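Side-chain contacts in RNA-dependent RNA polymerase (Taggert virus, PDB 6DX3), which carries a viral OTU-family cysteine protease domain that probably removes ubiquitin from host proteins: residues 63-68 and 87-92; 71-76 and 80-85. All coordinates share one frame; numbering follows the deposited sequence.

Interaction 1 of 2, residues 63-68 and 87-92; sequences EQVREA and NGYLAR
The hydroxyl of Y89 is hydrogen-bonded to E104 OE1 of helix 102-112, and beside that bond it meets V65, whose CG1 lies 4.3 Å from Y89 OH. This is one end of a small helix-helix contact at the edge of the OTU-like protease fold, where helix 57-72 packs against the short helix 86-93. The nearest CA atoms across the contact are those of R66 and L90, 6.7 Å apart. Y89 reaches across because its CG stands anti to the backbone N (chi1 165°), which sends the ring out along the gap between the helices and brings the phenol oxygen to the V65 methyl. The Y89 side chain also touches A69 and L103, so its polar tip is tethered where the three helices meet.

The more exposed end belongs to L90 and R66. L90 points at the facing helix, and its side chain crosses that of R66 at about a right angle. The arginine contributes its aliphatic part: the chain runs extended through CG and CD, then bends at chi3, and the guanidinium leads away from the leucine, with R66 NE 6.1 Å from L90 CD2. A single leucine branch makes the closest touch, L90 CD2 lying 3.9 Å from R66 CG and 4.0 Å from the carbonyl oxygen R66 O.

Interaction 2 of 2, residues 71-76 and 80-85; sequences LFWDTT and KTTGED
W73 carries this contact: the six-membered part of its indole lies against the backbone of E84 and D85. The carbonyl oxygen E84 O sits at the ring's edge, near its plane, 3.5 Å from W73 CZ2, where a polarised aromatic C-H can face it. The carbonyl carbon of D85 approaches obliquely, also 3.5 Å from W73 CZ2, while T82 OG1 is a looser neighbour at 4.2 Å from W73 CH2. With CG anti to the backbone N (chi1 -179°), the indole extends from the 3-10 turn at residues 73-74 across to the opposing loop. At another part of its rim, D74 OD1 lies in the ring plane.

The loop that receives the ring is shaped by an ST turn. T82 OG1 accepts from the backbone N of E84 at 3.3 Å, with an N-H...O angle of 158°, and is hydrogen-bonded to T79 O as well, which ties the ST turn to the residues before it. Farther out, the acids are held from helix 86-93: E84 OE2 forms a salt bridge with R92 NE, and D85 OD1 accepts from G88 N, making D85 the N-cap of that helix. On the tryptophan's side, T76 O is hydrogen-bonded to T79 OG1 within the connection, and T76 OG1 to Q110 NE2.

The indole also packs on L86 and on the ring of Y89, with the two aromatic planes inclined at about 45°. W73 thereby faces helix 86-93, while T76 and T82 rest against helix 102-112, placing the connection between helices 57-72 and 86-93 over both of the later helices.

Overall arrangement
From the N terminus the chain passes through the first strands and helix 40-49 before reaching helix 57-72, which serves both contacts. Interaction 1 closes the wider loop, bringing helix 86-93 back against the middle of helix 57-72. Interaction 2 is nested inside it, closing the connection on itself at the C-terminal part of the earlier helix and the turn after it. Their centres lie about 11 Å apart, and they touch directly through residues 84 and 92 and through the paired aromatic rings. The chain then enters helix 102-112, which contacts both sites, before strands 116-121 and 126-133 carry it back into the mixed sheet.

Interaction 1 of 2, residues 63-68 and 87-92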
loop_
_atom_site.group_PDB
_atom_site.type_symbol
_atom_site.label_atom_id
_atom_site.label_comp_id
_atom_site.label_asym_id
_atom_site.label_seq_id
_atom_site.Cartn_x
_atom_site.Cartn_y
_atom_site.Cartn_z
ATOM N N GLU A 63 -5.070 -7.998 10.336
ATOM C CA GLU A 63 -4.877 -9.369 10.796
ATOM C C GLU A 63 -4.128 -10.197 9.758
ATOM O O GLU A 63 -3.302 -11.047 10.112
ATOM C CB GLU A 63 -6.225 -10.008 11.126
ATOM C CG GLU A 63 -6.991 -9.300 12.229
ATOM C CD GLU A 63 -8.413 -9.796 12.350
ATOM O OE1 GLU A 63 -8.865 -10.524 11.442
ATOM O OE2 GLU A 63 -9.079 -9.458 13.350
ATOM N N GLN A 64 -4.401 -9.957 8.472
ATOM C CA GLN A 64 -3.696 -10.668 7.416
ATOM C C GLN A 64 -2.225 -10.276 7.357
ATOM O O GLN A 64 -1.379 -11.114 7.026
ATOM C CB GLN A 64 -4.368 -10.400 6.070
ATOM C CG GLN A 64 -5.712 -11.090 5.897
ATOM C CD GLN A 64 -5.567 -12.574 5.634
ATOM O OE1 GLN A 64 -4.798 -12.989 4.770
ATOM N NE2 GLN A 64 -6.299 -13.381 6.388
ATOM N N VAL A 65 -1.904 -9.017 7.670
ATOM C CA VAL A 65 -0.512 -8.574 7.652
ATOM C C VAL A 65 0.293 -9.302 8.722
ATOM O O VAL A 65 1.437 -9.710 8.484
ATOM C CB VAL A 65 -0.438 -7.043 7.826
ATOM C CG1 VAL A 65 0.990 -6.598 8.113
ATOM C CG2 VAL A 65 -0.980 -6.338 6.591
ATOM N N ARG A 66 -0.293 -9.493 9.909
ATOM C CA ARG A 66 0.424 -10.165 10.991
ATOM C C ARG A 66 0.782 -11.600 10.620
ATOM O O ARG A 66 1.900 -12.056 10.889
ATOM C CB ARG A 66 -0.408 -10.140 12.274
ATOM C CG ARG A 66 0.163 -11.014 13.385
ATOM C CD ARG A 66 -0.623 -10.875 14.677
ATOM N NE ARG A 66 -2.016 -11.270 14.503
ATOM C CZ ARG A 66 -2.994 -10.960 15.347
ATOM N NH1 ARG A 66 -2.738 -10.245 16.434
ATOM N NH2 ARG A 66 -4.231 -11.362 15.099
ATOM N N GLU A 67 -0.155 -12.336 10.014
ATOM C CA GLU A 67 0.161 -13.690 9.575
ATOM C C GLU A 67 1.086 -13.679 8.364
ATOM O O GLU A 67 1.938 -14.566 8.232
ATOM C CB GLU A 67 -1.123 -14.464 9.267
ATOM C CG GLU A 67 -1.900 -14.878 10.512
ATOM C CD GLU A 67 -3.270 -15.445 10.197
ATOM O OE1 GLU A 67 -3.351 -16.437 9.441
ATOM O OE2 GLU A 67 -4.270 -14.894 10.707
ATOM N N ALA A 68 0.940 -12.688 7.480
ATOM C CA ALA A 68 1.861 -12.564 6.356
ATOM C C ALA A 68 3.284 -12.308 6.837
ATOM O O ALA A 68 4.245 -12.836 6.267
ATOM C CB ALA A 68 1.407 -11.447 5.419
ATOM N N ASN A 87 9.355 -10.678 16.482
ATOM C CA ASN A 87 8.578 -10.499 17.707
ATOM C C ASN A 87 8.419 -9.024 18.057
ATOM O O ASN A 87 7.343 -8.595 18.488
ATOM C CB ASN A 87 9.238 -11.245 18.866
ATOM C CG ASN A 87 9.205 -12.742 18.687
ATOM O OD1 ASN A 87 10.226 -13.417 18.824
ATOM N ND2 ASN A 87 8.027 -13.278 18.379
ATOM N N GLY A 88 9.485 -8.236 17.896
ATOM C CA GLY A 88 9.393 -6.814 18.171
ATOM C C GLY A 88 8.635 -6.053 17.103
ATOM O O GLY A 88 7.965 -5.059 17.399
ATOM N N TYR A 89 8.726 -6.506 15.851
ATOM C CA TYR A 89 7.981 -5.868 14.771
ATOM C C TYR A 89 6.481 -6.020 14.980
ATOM O O TYR A 89 5.726 -5.047 14.872
ATOM C CB TYR A 89 8.412 -6.458 13.429
ATOM C CG TYR A 89 7.495 -6.147 12.266
ATOM C CD1 TYR A 89 7.577 -4.933 11.596
ATOM C CD2 TYR A 89 6.562 -7.079 11.825
ATOM C CE1 TYR A 89 6.749 -4.651 10.528
ATOM C CE2 TYR A 89 5.728 -6.806 10.756
ATOM C CZ TYR A 89 5.825 -5.593 10.111
ATOM O OH TYR A 89 4.997 -5.317 9.045
ATOM N N LEU A 90 6.033 -7.240 15.296
ATOM C CA LEU A 90 4.608 -7.473 15.513
ATOM C C LEU A 90 4.103 -6.717 16.734
ATOM O O LEU A 90 2.972 -6.217 16.738
ATOM C CB LEU A 90 4.338 -8.973 15.663
ATOM C CG LEU A 90 4.595 -9.857 14.437
ATOM C CD1 LEU A 90 4.395 -11.328 14.780
ATOM C CD2 LEU A 90 3.705 -9.448 13.268
ATOM N N ALA A 91 4.926 -6.619 17.782
ATOM C CA ALA A 91 4.502 -5.907 18.983
ATOM C C ALA A 91 4.240 -4.432 18.701
ATOM O O ALA A 91 3.431 -3.801 19.392
ATOM C CB ALA A 91 5.548 -6.061 20.087
ATOM N N ARG A 92 4.905 -3.868 17.691
ATOM C CA ARG A 92 4.690 -2.474 17.327
ATOM C C ARG A 92 3.499 -2.298 16.392
ATOM O O ARG A 92 2.599 -1.507 16.680
ATOM C CB ARG A 92 5.949 -1.893 16.677
ATOM C CG ARG A 92 5.723 -0.526 16.054
ATOM C CD ARG A 92 7.012 0.068 15.505
ATOM N NE ARG A 92 7.580 -0.743 14.432
ATOM C CZ ARG A 92 7.194 -0.673 13.163
ATOM N NH1 ARG A 92 6.233 0.168 12.807
ATOM N NH2 ARG A 92 7.770 -1.443 12.250
#

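Interaction 2 of 2, residues 71-76 and 80-85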
loop_
_atom_site.group_PDB
_atom_site.type_symbol
_atom_site.label_atom_id
_atom_site.label_comp_id
_atom_site.label_asym_id
_atom_site.label_seq_id
_atom_site.Cartn_x
_atom_site.Cartn_y
_atom_site.Cartn_z
ATOM N N LEU A 71 4.803 -15.509 8.019
ATOM C CA LEU A 71 5.067 -16.469 6.951
ATOM C C LEU A 71 6.290 -16.089 6.126
ATOM O O LEU A 71 7.030 -16.967 5.666
ATOM C CB LEU A 71 3.850 -16.588 6.035
ATOM C CG LEU A 71 2.593 -17.321 6.515
ATOM C CD1 LEU A 71 1.409 -16.930 5.648
ATOM C CD2 LEU A 71 2.794 -18.824 6.479
ATOM N N PHE A 72 6.520 -14.791 5.922
ATOM C CA PHE A 72 7.471 -14.326 4.919
ATOM C C PHE A 72 8.609 -13.497 5.504
ATOM O O PHE A 72 9.394 -12.929 4.735
ATOM C CB PHE A 72 6.747 -13.509 3.844
ATOM C CG PHE A 72 5.699 -14.284 3.087
ATOM C CD1 PHE A 72 6.066 -15.235 2.146
ATOM C CD2 PHE A 72 4.352 -14.048 3.302
ATOM C CE1 PHE A 72 5.110 -15.940 1.443
ATOM C CE2 PHE A 72 3.390 -14.752 2.605
ATOM C CZ PHE A 72 3.769 -15.701 1.674
ATOM N N TRP A 73 8.729 -13.421 6.832
ATOM C CA TRP A 73 9.744 -12.563 7.437
ATOM C C TRP A 73 11.145 -12.938 6.969
ATOM O O TRP A 73 11.930 -12.072 6.563
ATOM C CB TRP A 73 9.659 -12.635 8.962
ATOM C CG TRP A 73 10.667 -11.756 9.651
ATOM C CD1 TRP A 73 11.927 -12.104 10.048
ATOM C CD2 TRP A 73 10.497 -10.380 10.015
ATOM N NE1 TRP A 73 12.548 -11.032 10.640
ATOM C CE2 TRP A 73 11.692 -9.962 10.633
ATOM C CE3 TRP A 73 9.450 -9.463 9.883
ATOM C CZ2 TRP A 73 11.870 -8.669 11.115
ATOM C CZ3 TRP A 73 9.627 -8.179 10.363
ATOM C CH2 TRP A 73 10.831 -7.793 10.970
ATOM N N ASP A 74 11.478 -14.231 7.010
ATOM C CA ASP A 74 12.841 -14.674 6.739
ATOM C C ASP A 74 13.218 -14.603 5.266
ATOM O O ASP A 74 14.378 -14.863 4.935
ATOM C CB ASP A 74 13.038 -16.106 7.238
ATOM C CG ASP A 74 12.762 -16.249 8.718
ATOM O OD1 ASP A 74 13.139 -15.336 9.483
ATOM O OD2 ASP A 74 12.166 -17.272 9.113
ATOM N N THR A 75 12.279 -14.281 4.379
ATOM C CA THR A 75 12.555 -14.197 2.950
ATOM C C THR A 75 12.199 -12.835 2.367
ATOM O O THR A 75 12.164 -12.690 1.138
ATOM C CB THR A 75 11.796 -15.289 2.189
ATOM O OG1 THR A 75 10.385 -15.086 2.346
ATOM C CG2 THR A 75 12.169 -16.677 2.706
ATOM N N THR A 76 11.921 -11.839 3.206
ATOM C CA THR A 76 11.543 -10.506 2.752
ATOM C C THR A 76 12.711 -9.568 3.034
ATOM O O THR A 76 13.000 -9.263 4.198
ATOM C CB THR A 76 10.262 -10.035 3.440
ATOM O OG1 THR A 76 9.221 -11.001 3.228
ATOM C CG2 THR A 76 9.812 -8.690 2.879
ATOM N N LYS A 80 15.250 -6.162 6.434
ATOM C CA LYS A 80 16.626 -6.079 6.912
ATOM C C LYS A 80 17.037 -4.665 7.306
ATOM O O LYS A 80 18.052 -4.499 7.992
ATOM C CB LYS A 80 17.576 -6.635 5.851
ATOM C CG LYS A 80 17.535 -8.156 5.736
ATOM C CD LYS A 80 18.190 -8.633 4.451
ATOM C CE LYS A 80 18.421 -10.136 4.466
ATOM N NZ LYS A 80 18.933 -10.631 3.154
ATOM N N THR A 81 16.275 -3.644 6.910
ATOM C CA THR A 81 16.584 -2.267 7.272
ATOM C C THR A 81 15.607 -1.703 8.303
ATOM O O THR A 81 15.479 -0.480 8.428
ATOM C CB THR A 81 16.609 -1.382 6.025
ATOM O OG1 THR A 81 15.437 -1.622 5.241
ATOM C CG2 THR A 81 17.842 -1.682 5.185
ATOM N N THR A 82 14.917 -2.570 9.049
ATOM C CA THR A 82 14.010 -2.119 10.095
ATOM C C THR A 82 14.670 -2.021 11.462
ATOM O O THR A 82 14.189 -1.264 12.313
ATOM C CB THR A 82 12.804 -3.057 10.203
ATOM O OG1 THR A 82 13.243 -4.348 10.642
ATOM C CG2 THR A 82 12.103 -3.190 8.860
ATOM N N GLY A 83 15.748 -2.763 11.700
ATOM C CA GLY A 83 16.343 -2.794 13.020
ATOM C C GLY A 83 15.569 -3.586 14.047
ATOM O O GLY A 83 15.858 -3.471 15.242
ATOM N N GLU A 84 14.598 -4.388 13.621
ATOM C CA GLU A 84 13.769 -5.173 14.519
ATOM C C GLU A 84 13.840 -6.647 14.145
ATOM O O GLU A 84 14.289 -7.016 13.056
ATOM C CB GLU A 84 12.302 -4.713 14.473
ATOM C CG GLU A 84 12.055 -3.280 14.914
ATOM C CD GLU A 84 10.752 -2.728 14.358
ATOM O OE1 GLU A 84 10.496 -2.915 13.151
ATOM O OE2 GLU A 84 9.983 -2.117 15.126
ATOM N N ASP A 85 13.393 -7.490 15.069
ATOM C CA ASP A 85 13.104 -8.878 14.760
ATOM C C ASP A 85 11.590 -9.042 14.626
ATOM O O ASP A 85 10.823 -8.089 14.788
ATOM C CB ASP A 85 13.695 -9.812 15.819
ATOM C CG ASP A 85 13.179 -9.524 17.216
ATOM O OD1 ASP A 85 12.447 -8.531 17.400
ATOM O OD2 ASP A 85 13.513 -10.297 18.136
#